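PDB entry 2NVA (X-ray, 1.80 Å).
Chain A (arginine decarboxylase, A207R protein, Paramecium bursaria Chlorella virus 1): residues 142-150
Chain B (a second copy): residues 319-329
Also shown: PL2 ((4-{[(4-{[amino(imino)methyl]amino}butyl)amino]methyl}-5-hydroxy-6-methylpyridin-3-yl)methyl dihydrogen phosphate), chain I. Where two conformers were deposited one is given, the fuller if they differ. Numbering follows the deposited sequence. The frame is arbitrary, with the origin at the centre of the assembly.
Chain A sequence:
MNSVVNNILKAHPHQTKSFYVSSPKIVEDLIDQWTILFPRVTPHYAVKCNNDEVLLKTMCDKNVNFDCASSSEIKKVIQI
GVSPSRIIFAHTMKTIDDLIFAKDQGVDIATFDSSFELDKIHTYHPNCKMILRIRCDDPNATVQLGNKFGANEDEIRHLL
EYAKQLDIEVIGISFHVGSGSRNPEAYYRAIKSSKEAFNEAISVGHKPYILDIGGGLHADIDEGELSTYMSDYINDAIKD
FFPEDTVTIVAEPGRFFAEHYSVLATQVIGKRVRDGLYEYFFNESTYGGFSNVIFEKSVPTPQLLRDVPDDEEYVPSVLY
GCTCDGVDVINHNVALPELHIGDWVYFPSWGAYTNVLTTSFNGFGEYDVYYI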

ATOM      1  N   THR A 142      11.617 -12.534  -8.057  1.00 13.72           N
ATOM      2  CA  THR A 142      11.223 -11.873  -6.809  1.00 14.74           C
ATOM      3  C   THR A 142       9.700 -11.822  -6.622  1.00 15.12           C
ATOM      4  O   THR A 142       9.182 -12.169  -5.543  1.00 15.72           O
ATOM      5  CB  THR A 142      11.844 -10.460  -6.692  1.00 14.59           C
ATOM      6  OG1 THR A 142      13.265 -10.564  -6.831  1.00 14.40           O
ATOM      7  CG2 THR A 142      11.524  -9.822  -5.331  1.00 15.91           C
ATOM      8  N   VAL A 143       8.985 -11.390  -7.658  1.00 15.00           N
ATOM      9  CA  VAL A 143       7.520 -11.317  -7.607  1.00 15.48           C
ATOM     10  C   VAL A 143       6.913 -12.282  -8.638  1.00 15.14           C
ATOM     11  O   VAL A 143       7.055 -12.092  -9.847  1.00 14.89           O
ATOM     12  CB  VAL A 143       7.024  -9.872  -7.830  1.00 15.66           C
ATOM     13  CG1 VAL A 143       5.493  -9.806  -7.730  1.00 15.41           C
ATOM     14  CG2 VAL A 143       7.704  -8.892  -6.839  1.00 16.65           C
ATOM     15  N   GLN A 144       6.244 -13.321  -8.140  1.00 15.31           N
ATOM     16  CA  GLN A 144       5.612 -14.353  -8.979  1.00 15.09           C
ATOM     17  C   GLN A 144       4.291 -13.869  -9.600  1.00 15.18           C
ATOM     18  O   GLN A 144       3.518 -13.186  -8.931  1.00 15.19           O
ATOM     19  CB  GLN A 144       5.377 -15.613  -8.137  1.00 15.64           C
ATOM     20  CG  GLN A 144       6.661 -16.295  -7.669  1.00 14.50           C
ATOM     21  CD  GLN A 144       7.520 -16.790  -8.826  1.00 16.32           C
ATOM     22  OE1 GLN A 144       8.721 -16.450  -8.930  1.00 16.57           O
ATOM     23  NE2 GLN A 144       6.933 -17.592  -9.693  1.00 14.77           N
ATOM     24  N   LEU A 145       4.049 -14.217 -10.868  1.00 14.97           N
ATOM     25  CA  LEU A 145       2.891 -13.690 -11.637  1.00 15.59           C
ATOM     26  C   LEU A 145       2.060 -14.787 -12.295  1.00 15.71           C
ATOM     27  O   LEU A 145       0.931 -14.552 -12.796  1.00 14.62           O
ATOM     28  CB  LEU A 145       3.385 -12.731 -12.732  1.00 15.58           C
ATOM     29  CG  LEU A 145       4.315 -11.570 -12.400  1.00 15.94           C
ATOM     30  CD1 LEU A 145       4.802 -10.907 -13.689  1.00 16.01           C
ATOM     31  CD2 LEU A 145       3.669 -10.540 -11.455  1.00 16.10           C
ATOM     32  N   GLY A 146       2.643 -15.991 -12.288  1.00 15.76           N
ATOM     33  CA  GLY A 146       2.115 -17.153 -13.002  1.00 15.26           C
ATOM     34  C   GLY A 146       0.722 -17.646 -12.633  1.00 15.26           C
ATOM     35  O   GLY A 146      -0.084 -17.959 -13.526  1.00 15.10           O
ATOM     36  N   ASN A 147       0.429 -17.766 -11.343  1.00 14.97           N
ATOM     37  CA  ASN A 147      -0.911 -18.206 -10.947  1.00 15.00           C
ATOM     38  C   ASN A 147      -2.027 -17.361 -11.562  1.00 15.09           C
ATOM     39  O   ASN A 147      -3.038 -17.889 -12.039  1.00 15.15           O
ATOM     40  CB  ASN A 147      -1.050 -18.171  -9.454  1.00 15.34           C
ATOM     41  CG  ASN A 147      -1.023 -19.549  -8.842  1.00 17.07           C
ATOM     42  OD1 ASN A 147      -1.447 -20.547  -9.461  1.00 19.00           O
ATOM     43  ND2 ASN A 147      -0.577 -19.624  -7.597  1.00 16.41           N
ATOM     44  N   LYS A 148      -1.809 -16.053 -11.599  1.00 13.76           N
ATOM     45  CA  LYS A 148      -2.853 -15.106 -11.932  1.00 13.37           C
ATOM     46  C   LYS A 148      -2.989 -14.835 -13.430  1.00 13.40           C
ATOM     47  O   LYS A 148      -4.095 -14.586 -13.918  1.00 13.38           O
ATOM     48  CB  LYS A 148      -2.576 -13.808 -11.178  1.00 13.10           C
ATOM     49  CG  LYS A 148      -3.591 -12.690 -11.348  1.00 12.70           C
ATOM     50  CD  LYS A 148      -3.306 -11.595 -10.294  1.00 11.86           C
ATOM     51  CE  LYS A 148      -4.240 -10.415 -10.475  1.00 12.42           C
ATOM     52  NZ  LYS A 148      -3.909  -9.276  -9.590  1.00 12.79           N
ATOM     53  N   PHE A 149      -1.868 -14.881 -14.150  1.00 13.01           N
ATOM     54  CA  PHE A 149      -1.854 -14.498 -15.562  1.00 13.08           C
ATOM     55  C   PHE A 149      -1.200 -15.538 -16.455  1.00 12.98           C
ATOM     56  O   PHE A 149      -0.261 -16.214 -16.031  1.00 13.34           O
ATOM     57  CB  PHE A 149      -1.115 -13.165 -15.737  1.00 13.69           C
ATOM     58  CG  PHE A 149      -1.804 -11.999 -15.075  1.00 14.18           C
ATOM     59  CD1 PHE A 149      -3.033 -11.545 -15.553  1.00 15.08           C
ATOM     60  CD2 PHE A 149      -1.235 -11.371 -13.977  1.00 14.52           C
ATOM     61  CE1 PHE A 149      -3.676 -10.470 -14.959  1.00 14.09           C
ATOM     62  CE2 PHE A 149      -1.872 -10.296 -13.382  1.00 14.31           C
ATOM     63  CZ  PHE A 149      -3.093  -9.844 -13.875  1.00 13.87           C
ATOM     64  N   GLY A 150      -1.675 -15.629 -17.697  1.00 12.76           N
ATOM     65  CA  GLY A 150      -1.046 -16.471 -18.701  1.00 12.45           C
ATOM     66  C   GLY A 150      -1.791 -17.771 -18.912  1.00 12.79           C
ATOM     67  O   GLY A 150      -2.228 -18.414 -17.955  1.00 12.69           O
TER
ATOM     68  N   LEU B 319     -11.040 -14.872  -6.411  1.00 12.17           N
ATOM     69  CA  LEU B 319     -11.323 -13.457  -6.618  1.00 12.13           C
ATOM     70  C   LEU B 319     -10.001 -12.698  -6.714  1.00 12.29           C
ATOM     71  O   LEU B 319      -9.274 -12.550  -5.722  1.00 12.11           O
ATOM     72  CB  LEU B 319     -12.177 -12.895  -5.469  1.00 12.56           C
ATOM     73  CG  LEU B 319     -13.388 -13.722  -5.029  1.00 12.48           C
ATOM     74  CD1 LEU B 319     -14.112 -12.980  -3.942  1.00 13.38           C
ATOM     75  CD2 LEU B 319     -14.327 -14.039  -6.190  1.00 13.55           C
ATOM     76  N   TYR B 320      -9.685 -12.255  -7.929  1.00 12.65           N
ATOM     77  CA  TYR B 320      -8.454 -11.522  -8.220  1.00 12.63           C
ATOM     78  C   TYR B 320      -8.659 -10.016  -8.235  1.00 13.01           C
ATOM     79  O   TYR B 320      -9.703  -9.539  -8.645  1.00 12.49           O
ATOM     80  CB  TYR B 320      -7.900 -11.939  -9.584  1.00 12.45           C
ATOM     81  CG  TYR B 320      -7.254 -13.289  -9.576  1.00 11.63           C
ATOM     82  CD1 TYR B 320      -6.061 -13.501  -8.873  1.00 12.53           C
ATOM     83  CD2 TYR B 320      -7.810 -14.364 -10.276  1.00 12.31           C
ATOM     84  CE1 TYR B 320      -5.455 -14.747  -8.858  1.00 13.38           C
ATOM     85  CE2 TYR B 320      -7.196 -15.626 -10.271  1.00 12.99           C
ATOM     86  CZ  TYR B 320      -6.024 -15.807  -9.552  1.00 14.06           C
ATOM     87  OH  TYR B 320      -5.400 -17.043  -9.551  1.00 13.43           O
ATOM     88  N   GLY B 321      -7.639  -9.279  -7.795  1.00 12.92           N
ATOM     89  CA  GLY B 321      -7.636  -7.827  -7.954  1.00 13.09           C
ATOM     90  C   GLY B 321      -7.205  -7.466  -9.370  1.00 13.33           C
ATOM     91  O   GLY B 321      -6.684  -8.320 -10.099  1.00 12.89           O
ATOM     92  N   CYS B 322      -7.407  -6.198  -9.733  1.00 13.28           N
ATOM     93  CA  CYS B 322      -7.234  -5.745 -11.110  1.00 13.52           C
ATOM     94  C   CYS B 322      -5.783  -5.461 -11.520  1.00 13.58           C
ATOM     95  O   CYS B 322      -5.524  -5.260 -12.720  1.00 13.61           O
ATOM     96  CB  CYS B 322      -8.112  -4.512 -11.399  1.00 13.20           C
ATOM     97  SG  CYS B 322      -7.872  -3.159 -10.265  1.00 14.39           S
ATOM     98  N   THR B 323      -4.849  -5.436 -10.571  1.00 13.21           N
ATOM     99  CA  THR B 323      -3.456  -5.123 -10.942  1.00 13.64           C
ATOM    100  C   THR B 323      -2.686  -6.289 -11.599  1.00 13.96           C
ATOM    101  O   THR B 323      -3.150  -7.433 -11.615  1.00 13.83           O
ATOM    102  CB  THR B 323      -2.599  -4.572  -9.759  1.00 12.63           C
ATOM    103  OG1 THR B 323      -2.299  -5.637  -8.847  1.00 13.74           O
ATOM    104  CG2 THR B 323      -3.323  -3.421  -9.029  1.00 13.35           C
ATOM    105  N   CYS B 324      -1.506  -5.986 -12.134  0.50 14.10           N
ATOM    106  CA  CYS B 324      -0.664  -6.982 -12.789  0.50 14.48           C
ATOM    107  C   CYS B 324       0.163  -7.833 -11.804  0.50 14.45           C
ATOM    108  O   CYS B 324       0.922  -8.715 -12.232  0.50 14.47           O
ATOM    109  CB  CYS B 324       0.250  -6.298 -13.818  0.50 14.61           C
ATOM    110  SG  CYS B 324      -0.622  -5.610 -15.236  0.50 15.57           S
ATOM    111  N   ASP B 325       0.007  -7.581 -10.499  1.00 14.69           N
ATOM    112  CA  ASP B 325       0.749  -8.311  -9.472  1.00 15.31           C
ATOM    113  C   ASP B 325       0.119  -9.635  -9.056  1.00 15.20           C
ATOM    114  O   ASP B 325      -1.089  -9.703  -8.819  1.00 14.83           O
ATOM    115  CB  ASP B 325       0.901  -7.412  -8.235  1.00 15.43           C
ATOM    116  CG  ASP B 325       2.067  -7.813  -7.356  1.00 16.66           C
ATOM    117  OD1 ASP B 325       2.319  -9.029  -7.147  1.00 17.22           O
ATOM    118  OD2 ASP B 325       2.757  -6.896  -6.842  1.00 16.95           O
ATOM    119  N   GLY B 326       0.939 -10.685  -8.936  1.00 14.83           N
ATOM    120  CA  GLY B 326       0.437 -11.993  -8.476  1.00 14.55           C
ATOM    121  C   GLY B 326       0.028 -12.026  -7.003  1.00 14.45           C
ATOM    122  O   GLY B 326      -0.747 -12.892  -6.590  1.00 14.93           O
ATOM    123  N   VAL B 327       0.535 -11.077  -6.212  1.00 14.55           N
ATOM    124  CA  VAL B 327       0.190 -10.962  -4.798  1.00 15.00           C
ATOM    125  C   VAL B 327      -1.243 -10.464  -4.629  1.00 14.25           C
ATOM    126  O   VAL B 327      -1.868 -10.663  -3.586  1.00 14.24           O
ATOM    127  CB  VAL B 327       1.206 -10.037  -4.031  1.00 15.07           C
ATOM    128  CG1 VAL B 327       0.873  -8.550  -4.201  1.00 15.31           C
ATOM    129  CG2 VAL B 327       1.244 -10.392  -2.561  1.00 16.44           C
ATOM    130  N   ASP B 328      -1.749  -9.812  -5.668  1.00 13.63           N
ATOM    131  CA  ASP B 328      -3.008  -9.108  -5.597  1.00 13.12           C
ATOM    132  C   ASP B 328      -4.175 -10.074  -5.843  1.00 12.81           C
ATOM    133  O   ASP B 328      -4.719 -10.162  -6.947  1.00 13.13           O
ATOM    134  CB  ASP B 328      -2.971  -7.935  -6.583  1.00 12.73           C
ATOM    135  CG  ASP B 328      -4.303  -7.252  -6.759  1.00 13.65           C
ATOM    136  OD1 ASP B 328      -5.135  -7.281  -5.821  1.00 13.44           O
ATOM    137  OD2 ASP B 328      -4.507  -6.679  -7.863  1.00 13.49           O
ATOM    138  N   VAL B 329      -4.517 -10.811  -4.796  1.00 12.46           N
ATOM    139  CA  VAL B 329      -5.616 -11.765  -4.839  1.00 12.88           C
ATOM    140  C   VAL B 329      -6.520 -11.424  -3.669  1.00 12.94           C
ATOM    141  O   VAL B 329      -6.079 -11.456  -2.514  1.00 12.66           O
ATOM    142  CB  VAL B 329      -5.100 -13.224  -4.706  1.00 12.65           C
ATOM    143  CG1 VAL B 329      -6.261 -14.219  -4.867  1.00 13.43           C
ATOM    144  CG2 VAL B 329      -3.990 -13.514  -5.730  1.00 12.79           C
TER
HETATM  145  N1  PL2 I2001       4.872  -6.138 -18.193  1.00 16.27           N
HETATM  146  C2  PL2 I2001       3.839  -6.625 -17.487  1.00 17.24           C
HETATM  147  C2A PL2 I2001       2.573  -7.125 -18.212  1.00 16.58           C
HETATM  148  C3  PL2 I2001       3.943  -6.668 -16.090  1.00 17.19           C
HETATM  149  O3  PL2 I2001       2.890  -7.182 -15.400  1.00 16.61           O
HETATM  150  C4  PL2 I2001       5.099  -6.221 -15.419  1.00 16.25           C
HETATM  151  C4A PL2 I2001       5.248  -6.240 -13.869  1.00 17.44           C
HETATM  152  C5  PL2 I2001       6.140  -5.728 -16.232  1.00 15.81           C
HETATM  153  C6  PL2 I2001       5.992  -5.698 -17.606  1.00 15.40           C
HETATM  154  P   PL2 I2001       9.602  -5.433 -14.438  1.00 15.09           P
HETATM  155  N   PL2 I2001       4.435  -7.299 -13.231  1.00 17.41           N
HETATM  156  CA  PL2 I2001       3.905  -6.859 -11.933  1.00 16.81           C
HETATM  157  CG  PL2 I2001       4.483  -6.068  -9.598  1.00 16.95           C
HETATM  158  OP2 PL2 I2001      10.224  -6.445 -13.359  1.00 15.47           O
HETATM  159  OP3 PL2 I2001       9.470  -3.995 -13.687  1.00 14.49           O
HETATM  160  OP1 PL2 I2001      10.437  -5.355 -15.673  1.00 13.21           O
HETATM  161  OP4 PL2 I2001       8.119  -6.008 -14.683  1.00 16.44           O
HETATM  162  C5M PL2 I2001       7.452  -5.217 -15.603  1.00 16.95           C
HETATM  163  CB  PL2 I2001       5.038  -6.424 -10.980  1.00 16.95           C
HETATM  164  CD  PL2 I2001       5.619  -5.665  -8.628  1.00 15.30           C
HETATM  165  NE  PL2 I2001       4.961  -5.250  -7.369  1.00 15.98           N
HETATM  166  CZ  PL2 I2001       5.534  -4.568  -6.366  1.00 16.02           C
HETATM  167  NH2 PL2 I2001       4.790  -4.249  -5.280  1.00 15.33           N
HETATM  168  NH1 PL2 I2001       6.821  -4.212  -6.429  1.00 15.93           N

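No backbone hydrogen bond crosses between the stretches. Residues 142-150 of chain A are loop with a helix-like bend at 146-148, where Leu A145 O accepts a hydrogen bond from Phe A149 N (3.1 Å). In chain B a strand ends at Tyr B320, and the following loop closes in a type I turn from Asp B325 to Asp B328, with Asp B328 N bonded to Asp B325 O at 3.2 Å. The CA atoms nearest each other are those of Leu A145 and Gly B326, 4.3 Å apart. Glycine suits this point: a CB on Gly B326 would sit 2.0 Å from Gln A144 O, which instead receives a CA-H...O contact from Gly B326 CA at 3.3 Å.

The folded loop of chain B turns carbonyls inward, and Lys A148 fills the pocket they make. Of the 482 Å² buried between the stretches, it contributes the largest share, 138 Å². Its side chain, t at all four chi angles, is long enough to carry Lys A148 NZ to four hydrogen bonds: to Thr B323 O at 2.8 Å, Asp B328 O at 2.9 Å, and both Gly B321 O and Asp B325 O at 3.0 Å. Lys A148 NZ also forms a salt bridge with Asp B328 OD2 at 3.2 Å, so the buried ammonium has a countercharge. Asp B328 OD2 in turn accepts a bond from Thr B323 OG1 (2.6 Å), bracing the pocket. The aliphatic part of the lysine is used too, Lys A148 CG lying over one face of the Tyr B320 ring, 4.0 Å from its centroid.

Buried hydrocarbon side chains pack nearby. Phe A149 turns its ring edge, with its slightly positive C-H groups, to Thr B323 O, 3.3 Å from Phe A149 CZ, while Leu A145 reaches the loop with CD2, 3.4 Å from Cys B324 O. Val A143 CG1 approaches Asp B325 OD1 (3.3 Å). That carboxylate is well occupied: Asp B325 OD1 accepts from Val B327 N at 2.9 Å, and Asp B325 OD2 from NE of the bound PL2 at 2.8 Å.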